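Local coordinates for protein (triosephosphate isomerase) (Thermotoga maritima, PDB 1B9B) that probably catalyses the reversible interconversion of dihydroxyacetone phosphate and D-glyceraldehyde 3-phosphate, as triosephosphate isomerases do, at residues Val24-Asn29 / Leu239-Ile244; Thr2-Leu7 / Glu36-Val41; Arg112-Val117 / Tyr153-Glu158; Glu159-Val164 / Ala204-Ile209. All blocks are in the same frame, centred on the assembly; numbering follows the deposited sequence.

Interaction 1 of 4, residues Val24-Asn29 / Leu239-Ile244; sequences VSLLVN and LKESFI
Two neighbours in the helical layer of a TIM barrel meet here: helix 17-30, the first helix of the chain, and the start of helix 242-251, the last. The contact is almost wholly apolar and is carried by L26 and L27 on one helix and F243 and I244 on the other. I244 stands at the centre of the contact: its CD1 touches both leucines. Its CG1 stands anti to the carbonyl carbon and the chain runs on extended (chi2 173°), so that CD1 is pushed out to them. There it lies 3.6 Å from L27 CD1 and, crossing obliquely, 4.1 Å from L26 CG. L27 forks around this point: while CD1 faces I244, its other methyl, CD2, comes obliquely to the ring of F243, 4.1 Å from CD2 of that phenylalanine, with the two side chains crossing at about a right angle. F243 has CG anti to the backbone N (chi1 -180°). Toward solvent the seam is bordered by E241, whose chain bends at chi2 and whose CG lies 4.1 Å from L26 CD2. L27 also packs on I60 and I244 on L31, just past the end of helix 17-30; V24 turns to helix 48-55. The contact joins the first and last helices, where the helical ring of the (alpha/beta)8 barrel closes.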
loop_
_atom_site.group_PDB
_atom_site.type_symbol
_atom_site.label_atom_id
_atom_site.label_comp_id
_atom_site.label_asym_id
_atom_site.label_seq_id
_atom_site.Cartn_x
_atom_site.Cartn_y
_atom_site.Cartn_z
ATOM N N VAL B 24 17.108 -21.411 30.351
ATOM C CA VAL B 24 18.489 -21.129 29.979
ATOM C C VAL B 24 19.524 -21.851 30.851
ATOM O O VAL B 24 20.441 -22.498 30.335
ATOM C CB VAL B 24 18.746 -19.602 30.000
ATOM C CG1 VAL B 24 20.200 -19.310 29.700
ATOM C CG2 VAL B 24 17.852 -18.916 28.967
ATOM N N SER B 25 19.383 -21.743 32.169
ATOM C CA SER B 25 20.306 -22.411 33.085
ATOM C C SER B 25 20.304 -23.910 32.786
ATOM O O SER B 25 21.362 -24.534 32.673
ATOM C CB SER B 25 19.883 -22.174 34.534
ATOM O OG SER B 25 19.869 -20.791 34.830
ATOM N N LEU B 26 19.104 -24.474 32.666
ATOM C CA LEU B 26 18.933 -25.886 32.349
ATOM C C LEU B 26 19.914 -26.255 31.237
ATOM O O LEU B 26 20.751 -27.150 31.387
ATOM C CB LEU B 26 17.487 -26.133 31.894
ATOM C CG LEU B 26 17.158 -27.377 31.063
ATOM C CD1 LEU B 26 17.612 -28.623 31.792
ATOM C CD2 LEU B 26 15.665 -27.430 30.801
ATOM N N LEU B 27 19.816 -25.531 30.130
ATOM C CA LEU B 27 20.670 -25.756 28.985
ATOM C C LEU B 27 22.142 -25.519 29.271
ATOM O O LEU B 27 22.973 -26.356 28.943
ATOM C CB LEU B 27 20.218 -24.867 27.830
ATOM C CG LEU B 27 18.973 -25.360 27.096
ATOM C CD1 LEU B 27 17.946 -25.852 28.097
ATOM C CD2 LEU B 27 18.412 -24.253 26.235
ATOM N N VAL B 28 22.476 -24.389 29.882
ATOM C CA VAL B 28 23.882 -24.095 30.151
ATOM C C VAL B 28 24.636 -25.313 30.670
ATOM O O VAL B 28 25.836 -25.453 30.434
ATOM C CB VAL B 28 24.049 -22.941 31.165
ATOM C CG1 VAL B 28 25.523 -22.687 31.418
ATOM C CG2 VAL B 28 23.389 -21.678 30.634
ATOM N N ASN B 29 23.924 -26.200 31.361
ATOM C CA ASN B 29 24.530 -27.407 31.919
ATOM C C ASN B 29 24.347 -28.658 31.050
ATOM O O ASN B 29 25.279 -29.457 30.917
ATOM C CB ASN B 29 23.980 -27.650 33.328
ATOM C CG ASN B 29 24.496 -26.633 34.334
ATOM O OD1 ASN B 29 25.662 -26.668 34.730
ATOM N ND2 ASN B 29 23.630 -25.713 34.743
ATOM N N LEU B 239 11.546 -23.997 22.315
ATOM C CA LEU B 239 10.890 -23.662 23.582
ATOM C C LEU B 239 11.032 -24.756 24.650
ATOM O O LEU B 239 11.473 -24.493 25.774
ATOM C CB LEU B 239 9.406 -23.388 23.326
ATOM C CG LEU B 239 9.086 -22.204 22.411
ATOM C CD1 LEU B 239 7.609 -22.227 22.020
ATOM C CD2 LEU B 239 9.446 -20.897 23.117
ATOM N N LYS B 240 10.642 -25.977 24.283
ATOM C CA LYS B 240 10.706 -27.150 25.155
ATOM C C LYS B 240 12.142 -27.676 25.289
ATOM O O LYS B 240 13.094 -27.009 24.887
ATOM C CB LYS B 240 9.805 -28.249 24.592
ATOM C CG LYS B 240 8.339 -27.884 24.573
ATOM C CD LYS B 240 7.814 -27.755 25.994
ATOM C CE LYS B 240 6.337 -27.366 26.036
ATOM N NZ LYS B 240 6.089 -25.981 25.530
ATOM N N GLU B 241 12.299 -28.866 25.865
ATOM C CA GLU B 241 13.628 -29.454 26.025
ATOM C C GLU B 241 13.980 -30.197 24.744
ATOM O O GLU B 241 15.133 -30.592 24.539
ATOM C CB GLU B 241 13.674 -30.442 27.200
ATOM C CG GLU B 241 13.228 -29.891 28.551
ATOM C CD GLU B 241 11.715 -29.968 28.755
ATOM O OE1 GLU B 241 11.003 -30.455 27.844
ATOM O OE2 GLU B 241 11.240 -29.541 29.832
ATOM N N SER B 242 12.972 -30.395 23.892
ATOM C CA SER B 242 13.168 -31.081 22.621
ATOM C C SER B 242 14.299 -30.367 21.885
ATOM O O SER B 242 14.966 -30.942 21.027
ATOM C CB SER B 242 11.882 -31.047 21.798
ATOM O OG SER B 242 11.456 -29.716 21.611
ATOM N N PHE B 243 14.504 -29.105 22.243
ATOM C CA PHE B 243 15.567 -28.306 21.662
ATOM C C PHE B 243 16.883 -28.985 22.031
ATOM O O PHE B 243 17.785 -29.113 21.202
ATOM C CB PHE B 243 15.544 -26.894 22.243
ATOM C CG PHE B 243 16.616 -25.994 21.693
ATOM C CD1 PHE B 243 16.493 -25.435 20.422
ATOM C CD2 PHE B 243 17.761 -25.719 22.439
ATOM C CE1 PHE B 243 17.496 -24.616 19.902
ATOM C CE2 PHE B 243 18.771 -24.899 21.926
ATOM C CZ PHE B 243 18.637 -24.348 20.657
ATOM N N ILE B 244 16.978 -29.427 23.283
ATOM C CA ILE B 244 18.180 -30.100 23.782
ATOM C C ILE B 244 18.366 -31.444 23.073
ATOM O O ILE B 244 19.469 -31.993 23.031
ATOM C CB ILE B 244 18.089 -30.355 25.303
ATOM C CG1 ILE B 244 17.455 -29.147 26.001
ATOM C CG2 ILE B 244 19.484 -30.611 25.866
ATOM C CD1 ILE B 244 17.165 -29.359 27.480
#

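Interaction 2 of 4, residues Thr2-Leu7 / Glu36-Val41; sequences TRKLIL and EFEIVV
K4 has CG anti to the backbone N (chi1 -171°) and stays extended to its tip, while E38 has CG anti to the carbonyl carbon (chi1 -53°) and is extended too; the two chains cross at about a right angle. K4 CE lies 3.4 Å from E38 CG, and the ammonium makes a long salt bridge, NZ to OE2 3.9 Å. The stronger partner of the carboxylate is K61, salt-bridged to OE1, with a weak bond to Y91 OH as well. Beside these side chains the strands run parallel. L7 N sits nearly on the C=O axis of E38, 2.9 Å from its O, in an almost straight bond (178°). V40 N reaches L7 O at 2.8 Å in the carbonyl plane, and E38 N gives a weak bond to L5 O at 3.4 Å. An alanine in place of E38 would remove the carboxylate and CG, and would probably cost K61 this salt bridge and K4 the chain it crosses. The backbone sets F37 CB 4.1 Å from L5 CB; with CG in the crowded position, between backbone N and carbonyl carbon, the ring comes near L7. This is the strand pairing of a beta-alpha-beta unit linked by helix 17-30: I6 and E38 share one face of the sheet, where I6 meets L210, while L7 and I39 face helix 242-251 through M250 and F243, and strand 61-64 bonds to the far edge of 38-41.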
loop_
_atom_site.group_PDB
_atom_site.type_symbol
_atom_site.label_atom_id
_atom_site.label_comp_id
_atom_site.label_asym_id
_atom_site.label_seq_id
_atom_site.Cartn_x
_atom_site.Cartn_y
_atom_site.Cartn_z
ATOM N N THR B 2 34.687 -26.263 5.168
ATOM C CA THR B 2 34.472 -26.930 6.455
ATOM C C THR B 2 33.082 -26.559 6.971
ATOM O O THR B 2 32.213 -27.420 7.105
ATOM C CB THR B 2 35.528 -26.516 7.520
ATOM O OG1 THR B 2 36.833 -26.932 7.096
ATOM C CG2 THR B 2 35.213 -27.167 8.864
ATOM N N ARG B 3 32.881 -25.271 7.248
ATOM C CA ARG B 3 31.600 -24.762 7.738
ATOM C C ARG B 3 31.156 -25.363 9.072
ATOM O O ARG B 3 31.015 -26.579 9.214
ATOM C CB ARG B 3 30.502 -24.986 6.695
ATOM C CG ARG B 3 30.059 -23.737 5.954
ATOM C CD ARG B 3 29.023 -24.107 4.923
ATOM N NE ARG B 3 29.612 -24.997 3.932
ATOM C CZ ARG B 3 28.928 -25.821 3.145
ATOM N NH1 ARG B 3 27.608 -25.884 3.222
ATOM N NH2 ARG B 3 29.570 -26.586 2.274
ATOM N N LYS B 4 30.924 -24.483 10.041
ATOM C CA LYS B 4 30.498 -24.864 11.380
ATOM C C LYS B 4 28.976 -24.890 11.419
ATOM O O LYS B 4 28.336 -23.882 11.162
ATOM C CB LYS B 4 31.039 -23.841 12.378
ATOM C CG LYS B 4 30.865 -24.196 13.835
ATOM C CD LYS B 4 31.611 -23.193 14.698
ATOM C CE LYS B 4 31.480 -23.505 16.176
ATOM N NZ LYS B 4 32.114 -22.448 17.014
ATOM N N LEU B 5 28.401 -26.044 11.730
ATOM C CA LEU B 5 26.949 -26.177 11.786
ATOM C C LEU B 5 26.380 -25.204 12.809
ATOM O O LEU B 5 27.101 -24.748 13.689
ATOM C CB LEU B 5 26.565 -27.608 12.175
ATOM C CG LEU B 5 26.805 -28.762 11.195
ATOM C CD1 LEU B 5 25.669 -28.820 10.186
ATOM C CD2 LEU B 5 28.157 -28.603 10.511
ATOM N N ILE B 6 25.091 -24.887 12.689
ATOM C CA ILE B 6 24.433 -23.963 13.619
ATOM C C ILE B 6 22.991 -24.360 13.908
ATOM O O ILE B 6 22.205 -24.664 12.999
ATOM C CB ILE B 6 24.402 -22.500 13.093
ATOM C CG1 ILE B 6 25.815 -21.940 12.964
ATOM C CG2 ILE B 6 23.619 -21.626 14.056
ATOM C CD1 ILE B 6 25.866 -20.570 12.332
ATOM N N LEU B 7 22.658 -24.350 15.193
ATOM C CA LEU B 7 21.321 -24.675 15.651
ATOM C C LEU B 7 20.829 -23.440 16.399
ATOM O O LEU B 7 21.348 -23.093 17.463
ATOM C CB LEU B 7 21.365 -25.879 16.584
ATOM C CG LEU B 7 20.020 -26.300 17.164
ATOM C CD1 LEU B 7 19.073 -26.760 16.064
ATOM C CD2 LEU B 7 20.269 -27.393 18.158
ATOM N N GLU B 36 31.477 -28.312 19.295
ATOM C CA GLU B 36 31.742 -28.630 17.891
ATOM C C GLU B 36 30.847 -27.845 16.938
ATOM O O GLU B 36 30.925 -28.000 15.719
ATOM C CB GLU B 36 31.568 -30.131 17.632
ATOM C CG GLU B 36 30.919 -30.898 18.771
ATOM C CD GLU B 36 31.837 -31.042 19.974
ATOM O OE1 GLU B 36 33.048 -30.765 19.841
ATOM O OE2 GLU B 36 31.350 -31.439 21.051
ATOM N N PHE B 37 29.990 -27.006 17.500
ATOM C CA PHE B 37 29.107 -26.180 16.698
ATOM C C PHE B 37 28.439 -25.144 17.590
ATOM O O PHE B 37 28.725 -25.079 18.789
ATOM C CB PHE B 37 28.086 -27.052 15.960
ATOM C CG PHE B 37 27.109 -27.751 16.851
ATOM C CD1 PHE B 37 25.973 -27.096 17.304
ATOM C CD2 PHE B 37 27.302 -29.081 17.200
ATOM C CE1 PHE B 37 25.034 -27.758 18.087
ATOM C CE2 PHE B 37 26.369 -29.751 17.983
ATOM C CZ PHE B 37 25.231 -29.088 18.426
ATOM N N GLU B 38 27.553 -24.335 17.024
ATOM C CA GLU B 38 26.925 -23.290 17.812
ATOM C C GLU B 38 25.443 -23.395 18.043
ATOM O O GLU B 38 24.659 -23.585 17.112
ATOM C CB GLU B 38 27.238 -21.936 17.193
ATOM C CG GLU B 38 28.711 -21.744 16.985
ATOM C CD GLU B 38 29.036 -20.400 16.418
ATOM O OE1 GLU B 38 28.945 -19.412 17.170
ATOM O OE2 GLU B 38 29.372 -20.331 15.217
ATOM N N ILE B 39 25.069 -23.278 19.313
ATOM C CA ILE B 39 23.671 -23.309 19.701
ATOM C C ILE B 39 23.375 -21.844 20.008
ATOM O O ILE B 39 24.125 -21.188 20.735
ATOM C CB ILE B 39 23.414 -24.157 20.984
ATOM C CG1 ILE B 39 24.311 -25.397 21.010
ATOM C CG2 ILE B 39 21.959 -24.596 21.024
ATOM C CD1 ILE B 39 25.739 -25.115 21.444
ATOM N N VAL B 40 22.300 -21.324 19.433
ATOM C CA VAL B 40 21.937 -19.937 19.649
ATOM C C VAL B 40 20.516 -19.851 20.156
ATOM O O VAL B 40 19.605 -20.471 19.602
ATOM C CB VAL B 40 22.061 -19.116 18.337
ATOM C CG1 VAL B 40 21.366 -17.769 18.489
ATOM C CG2 VAL B 40 23.532 -18.906 17.991
ATOM N N VAL B 41 20.337 -19.088 21.225
ATOM C CA VAL B 41 19.020 -18.891 21.811
ATOM C C VAL B 41 18.612 -17.446 21.528
ATOM O O VAL B 41 19.434 -16.530 21.645
ATOM C CB VAL B 41 19.055 -19.148 23.327
ATOM C CG1 VAL B 41 19.394 -20.607 23.595
ATOM C CG2 VAL B 41 20.089 -18.252 23.978
#

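Interaction 3 of 4, residues Arg112-Val117 / Tyr153-Glu158; sequences RKVKAV and YGLDKE
L155 points its forked end at helix 107-119 and divides it between two residues. With CG anti to the carbonyl carbon (chi1 -56°), CD1 meets V114 CG1 at 3.9 Å, the two side chains crossing at about a right angle, while CD2 lies 3.8 Å from K115 CG on an oblique crossing. K115 runs extended beyond CG alongside the turn at 153-154, so that CE comes to 3.4 Å from Y153 O and NZ to 4.1 Å from G154 CA. That carbonyl oxygen accepts a hydrogen bond from N111 ND2, one helical turn before K115. The turn joins helix 140-152 to helix 157-162 in the outer layer of the TIM barrel, and G154 bends it with a positive phi of 95°, where a CB would press against the carbonyl oxygen of Y153. At the far end of the turn D156 is the N-cap of helix 157-162: OD1 takes a weak capping bond from E158 N, 2.7 Å long but bent, and OD1 also accepts a hydrogen bond from E159 N. Deeper in, V114 rests on V94 of strand 91-94 and L155 on V163. At the surface Y153 packs against K137 of a second subunit.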
loop_
_atom_site.group_PDB
_atom_site.type_symbol
_atom_site.label_atom_id
_atom_site.label_comp_id
_atom_site.label_asym_id
_atom_site.label_seq_id
_atom_site.Cartn_x
_atom_site.Cartn_y
_atom_site.Cartn_z
ATOM N N ARG B 112 19.241 -2.877 4.940
ATOM C CA ARG B 112 19.855 -1.931 5.856
ATOM C C ARG B 112 20.120 -2.576 7.214
ATOM O O ARG B 112 21.132 -2.290 7.854
ATOM C CB ARG B 112 18.965 -0.712 6.028
ATOM C CG ARG B 112 18.822 0.136 4.791
ATOM C CD ARG B 112 18.170 1.458 5.148
ATOM N NE ARG B 112 18.221 2.411 4.047
ATOM C CZ ARG B 112 17.166 2.776 3.325
ATOM N NH1 ARG B 112 15.963 2.271 3.587
ATOM N NH2 ARG B 112 17.317 3.649 2.335
ATOM N N LYS B 113 19.209 -3.436 7.665
ATOM C CA LYS B 113 19.402 -4.118 8.946
ATOM C C LYS B 113 20.565 -5.110 8.841
ATOM O O LYS B 113 21.288 -5.338 9.815
ATOM C CB LYS B 113 18.131 -4.861 9.376
ATOM C CG LYS B 113 16.965 -3.949 9.687
ATOM C CD LYS B 113 15.781 -4.706 10.276
ATOM C CE LYS B 113 14.618 -3.763 10.535
ATOM N NZ LYS B 113 13.543 -4.338 11.398
ATOM N N VAL B 114 20.745 -5.703 7.662
ATOM C CA VAL B 114 21.835 -6.647 7.475
ATOM C C VAL B 114 23.183 -5.930 7.602
ATOM O O VAL B 114 24.067 -6.378 8.339
ATOM C CB VAL B 114 21.743 -7.353 6.104
ATOM C CG1 VAL B 114 23.024 -8.089 5.814
ATOM C CG2 VAL B 114 20.596 -8.336 6.103
ATOM N N LYS B 115 23.332 -4.812 6.895
ATOM C CA LYS B 115 24.572 -4.051 6.944
ATOM C C LYS B 115 24.794 -3.566 8.358
ATOM O O LYS B 115 25.899 -3.655 8.888
ATOM C CB LYS B 115 24.513 -2.849 6.003
ATOM C CG LYS B 115 24.391 -3.215 4.542
ATOM C CD LYS B 115 24.401 -1.982 3.654
ATOM C CE LYS B 115 24.218 -2.362 2.191
ATOM N NZ LYS B 115 24.125 -1.171 1.294
ATOM N N ALA B 116 23.727 -3.054 8.964
ATOM C CA ALA B 116 23.780 -2.533 10.319
ATOM C C ALA B 116 24.309 -3.570 11.290
ATOM O O ALA B 116 25.233 -3.292 12.043
ATOM C CB ALA B 116 22.402 -2.068 10.750
ATOM N N VAL B 117 23.724 -4.761 11.278
ATOM C CA VAL B 117 24.159 -5.824 12.180
ATOM C C VAL B 117 25.637 -6.114 11.974
ATOM O O VAL B 117 26.383 -6.271 12.943
ATOM C CB VAL B 117 23.353 -7.130 11.961
ATOM C CG1 VAL B 117 24.012 -8.275 12.698
ATOM C CG2 VAL B 117 21.920 -6.957 12.474
ATOM N N TYR B 153 22.897 -7.155 -1.432
ATOM C CA TYR B 153 23.234 -5.962 -2.199
ATOM C C TYR B 153 24.077 -4.977 -1.407
ATOM O O TYR B 153 23.710 -4.579 -0.305
ATOM C CB TYR B 153 21.963 -5.266 -2.671
ATOM C CG TYR B 153 22.211 -4.201 -3.706
ATOM C CD1 TYR B 153 22.909 -4.491 -4.878
ATOM C CD2 TYR B 153 21.739 -2.913 -3.526
ATOM C CE1 TYR B 153 23.126 -3.524 -5.845
ATOM C CE2 TYR B 153 21.951 -1.939 -4.486
ATOM C CZ TYR B 153 22.643 -2.252 -5.638
ATOM O OH TYR B 153 22.848 -1.279 -6.580
ATOM N N GLY B 154 25.213 -4.588 -1.970
ATOM C CA GLY B 154 26.067 -3.647 -1.286
ATOM C C GLY B 154 27.167 -4.289 -0.469
ATOM O O GLY B 154 28.183 -3.654 -0.196
ATOM N N LEU B 155 26.969 -5.536 -0.056
ATOM C CA LEU B 155 27.986 -6.227 0.726
ATOM C C LEU B 155 29.070 -6.717 -0.215
ATOM O O LEU B 155 28.859 -6.812 -1.423
ATOM C CB LEU B 155 27.390 -7.427 1.453
ATOM C CG LEU B 155 26.211 -7.167 2.373
ATOM C CD1 LEU B 155 25.865 -8.445 3.107
ATOM C CD2 LEU B 155 26.573 -6.076 3.359
ATOM N N ASP B 156 30.230 -7.038 0.339
ATOM C CA ASP B 156 31.328 -7.527 -0.475
ATOM C C ASP B 156 31.786 -8.883 0.040
ATOM O O ASP B 156 31.369 -9.317 1.112
ATOM C CB ASP B 156 32.497 -6.548 -0.438
ATOM C CG ASP B 156 33.108 -6.438 0.934
ATOM O OD1 ASP B 156 33.498 -7.484 1.494
ATOM O OD2 ASP B 156 33.199 -5.308 1.456
ATOM N N LYS B 157 32.654 -9.529 -0.736
ATOM C CA LYS B 157 33.202 -10.842 -0.423
ATOM C C LYS B 157 33.413 -11.057 1.076
ATOM O O LYS B 157 32.938 -12.043 1.634
ATOM C CB LYS B 157 34.526 -11.033 -1.169
ATOM C CG LYS B 157 34.942 -12.479 -1.359
ATOM C CD LYS B 157 36.427 -12.608 -1.684
ATOM C CE LYS B 157 36.791 -14.048 -2.043
ATOM N NZ LYS B 157 36.232 -15.038 -1.074
ATOM N N GLU B 158 34.118 -10.137 1.729
ATOM C CA GLU B 158 34.388 -10.247 3.166
ATOM C C GLU B 158 33.133 -10.272 4.036
ATOM O O GLU B 158 32.915 -11.205 4.803
ATOM C CB GLU B 158 35.282 -9.092 3.628
ATOM C CG GLU B 158 36.752 -9.442 3.829
ATOM C CD GLU B 158 37.343 -10.199 2.658
ATOM O OE1 GLU B 158 37.180 -11.438 2.610
ATOM O OE2 GLU B 158 37.962 -9.551 1.785
#

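Interaction 4 of 4, residues Glu159-Val164 / Ala204-Ile209; sequences EAKRVV and AGSIRI
I207 lays its longer branch over the last turn of helix 157-162. With CG1 anti to the carbonyl carbon (chi1 -65°) and CD1 extended beyond it, both carbons come to 3.3 Å from A160 O, and CG1 also lies 3.9 Å from K161 CA. The other branch, CG2, approaches V163 O at 3.7 Å, so the isoleucine spans the chain as it leaves the helix for strand 164-167. F152 of helix 140-152 packs on I207, A160 and V163 together. An alanine in place of I207 would strip away both branches and would probably loosen the packing between the end of this helix and F152. Nearer the surface K161 and S206 are in van der Waals contact, K161 CD lying 3.5 Å from S206 OG and 3.7 Å from its CB; their polar ends are occupied otherwise, NZ by a salt bridge to E158 and OG by a hydrogen bond to E202 O. At the strand end the side chains of V164 and R208 cross obliquely. The arginine chain bends at chi2 and chi3, which brings the guanidinium obliquely up to V164, NH2 being 3.8 Å from V164 CG2, while NH1 gives a weak bond to K4 O. V164 CA also makes a CH...O contact of 3.6 Å to R208 O, and R208 is joined to the neighbouring strand by backbone bonding to I165. Helix ends turning into adjacent parallel strands, with I207 laid against the end of helix 157-162, belong to the N-terminal rim of a TIM barrel.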
loop_
_atom_site.group_PDB
_atom_site.type_symbol
_atom_site.label_atom_id
_atom_site.label_comp_id
_atom_site.label_asym_id
_atom_site.label_seq_id
_atom_site.Cartn_x
_atom_site.Cartn_y
_atom_site.Cartn_z
ATOM N N GLU B 159 32.319 -9.231 3.924
ATOM C CA GLU B 159 31.096 -9.119 4.705
ATOM C C GLU B 159 30.119 -10.241 4.388
ATOM O O GLU B 159 29.435 -10.754 5.276
ATOM C CB GLU B 159 30.445 -7.761 4.433
ATOM C CG GLU B 159 31.290 -6.594 4.904
ATOM C CD GLU B 159 30.883 -5.283 4.281
ATOM O OE1 GLU B 159 30.086 -5.290 3.318
ATOM O OE2 GLU B 159 31.375 -4.238 4.753
ATOM N N ALA B 160 30.071 -10.617 3.113
ATOM C CA ALA B 160 29.184 -11.666 2.636
ATOM C C ALA B 160 29.406 -12.993 3.349
ATOM O O ALA B 160 28.450 -13.710 3.647
ATOM C CB ALA B 160 29.367 -11.844 1.152
ATOM N N LYS B 161 30.662 -13.321 3.623
ATOM C CA LYS B 161 30.984 -14.572 4.295
ATOM C C LYS B 161 30.390 -14.649 5.700
ATOM O O LYS B 161 29.993 -15.723 6.165
ATOM C CB LYS B 161 32.504 -14.759 4.362
ATOM C CG LYS B 161 33.162 -14.834 2.993
ATOM C CD LYS B 161 34.360 -15.780 2.976
ATOM C CE LYS B 161 35.529 -15.265 3.802
ATOM N NZ LYS B 161 36.170 -14.072 3.188
ATOM N N ARG B 162 30.314 -13.503 6.365
ATOM C CA ARG B 162 29.786 -13.436 7.719
ATOM C C ARG B 162 28.274 -13.616 7.798
ATOM O O ARG B 162 27.740 -13.964 8.846
ATOM C CB ARG B 162 30.182 -12.113 8.358
ATOM C CG ARG B 162 31.676 -11.945 8.549
ATOM C CD ARG B 162 32.001 -10.496 8.838
ATOM N NE ARG B 162 31.150 -9.975 9.905
ATOM C CZ ARG B 162 30.979 -8.683 10.170
ATOM N NH1 ARG B 162 31.603 -7.765 9.440
ATOM N NH2 ARG B 162 30.177 -8.309 11.159
ATOM N N VAL B 163 27.577 -13.385 6.698
ATOM C CA VAL B 163 26.132 -13.544 6.709
ATOM C C VAL B 163 25.742 -15.019 6.850
ATOM O O VAL B 163 26.511 -15.918 6.490
ATOM C CB VAL B 163 25.516 -12.956 5.417
ATOM C CG1 VAL B 163 24.006 -13.089 5.430
ATOM C CG2 VAL B 163 25.905 -11.499 5.300
ATOM N N VAL B 164 24.563 -15.262 7.412
ATOM C CA VAL B 164 24.049 -16.614 7.574
ATOM C C VAL B 164 22.654 -16.543 7.003
ATOM O O VAL B 164 21.870 -15.686 7.389
ATOM C CB VAL B 164 23.964 -17.056 9.070
ATOM C CG1 VAL B 164 23.107 -18.300 9.203
ATOM C CG2 VAL B 164 25.353 -17.352 9.623
ATOM N N ALA B 204 30.632 -18.706 -1.375
ATOM C CA ALA B 204 29.439 -19.543 -1.310
ATOM C C ALA B 204 29.629 -20.750 -0.394
ATOM O O ALA B 204 28.665 -21.316 0.118
ATOM C CB ALA B 204 29.036 -19.999 -2.719
ATOM N N GLY B 205 30.876 -21.138 -0.175
ATOM C CA GLY B 205 31.125 -22.284 0.670
ATOM C C GLY B 205 31.264 -21.917 2.128
ATOM O O GLY B 205 31.186 -22.780 3.002
ATOM N N SER B 206 31.464 -20.635 2.398
ATOM C CA SER B 206 31.634 -20.171 3.768
ATOM C C SER B 206 30.312 -19.818 4.429
ATOM O O SER B 206 30.152 -19.942 5.640
ATOM C CB SER B 206 32.555 -18.948 3.789
ATOM O OG SER B 206 33.815 -19.249 3.210
ATOM N N ILE B 207 29.364 -19.386 3.617
ATOM C CA ILE B 207 28.054 -18.976 4.095
ATOM C C ILE B 207 27.167 -20.138 4.529
ATOM O O ILE B 207 26.816 -20.990 3.718
ATOM C CB ILE B 207 27.351 -18.140 2.992
ATOM C CG1 ILE B 207 28.140 -16.850 2.771
ATOM C CG2 ILE B 207 25.900 -17.852 3.363
ATOM C CD1 ILE B 207 27.790 -16.142 1.510
ATOM N N ARG B 208 26.806 -20.173 5.808
ATOM C CA ARG B 208 25.937 -21.234 6.300
ATOM C C ARG B 208 24.494 -20.978 5.894
ATOM O O ARG B 208 23.991 -19.869 6.047
ATOM C CB ARG B 208 26.009 -21.356 7.827
ATOM C CG ARG B 208 27.289 -21.968 8.335
ATOM C CD ARG B 208 28.452 -21.011 8.185
ATOM N NE ARG B 208 28.334 -19.889 9.109
ATOM C CZ ARG B 208 28.559 -19.966 10.417
ATOM N NH1 ARG B 208 28.944 -21.108 10.967
ATOM N NH2 ARG B 208 28.416 -18.891 11.177
ATOM N N ILE B 209 23.838 -22.008 5.366
ATOM C CA ILE B 209 22.434 -21.924 4.959
ATOM C C ILE B 209 21.645 -22.926 5.807
ATOM O O ILE B 209 21.759 -24.139 5.627
ATOM C CB ILE B 209 22.249 -22.272 3.462
ATOM C CG1 ILE B 209 23.240 -21.473 2.610
ATOM C CG2 ILE B 209 20.829 -21.951 3.030
ATOM C CD1 ILE B 209 23.096 -21.691 1.116
#

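Overall arrangement
The contacts follow the barrel from its outer helices to its strands. Interaction 1 rests on interaction 2, F243 CE2 meeting I39 CG2 at 3.3 Å, so the last helix packs on the two strands that helix 17-30 connects. Interaction 2 meets interaction 4 about 13 Å away between centres: R3 NE comes to 2.9 Å from G205 O, and I6 CD1 lies 3.3 Å from R208 NH2. Interactions 3 and 4 share helix 157-162 and touch, L155 CD1 lying 3.8 Å from V163 CG2. Interactions 1 and 3, about 32 Å apart between centres, lie on opposite sides of the chain's centre. In this family the active site is at the C-terminal strand ends; interactions 2 and 4 sit at the other rim.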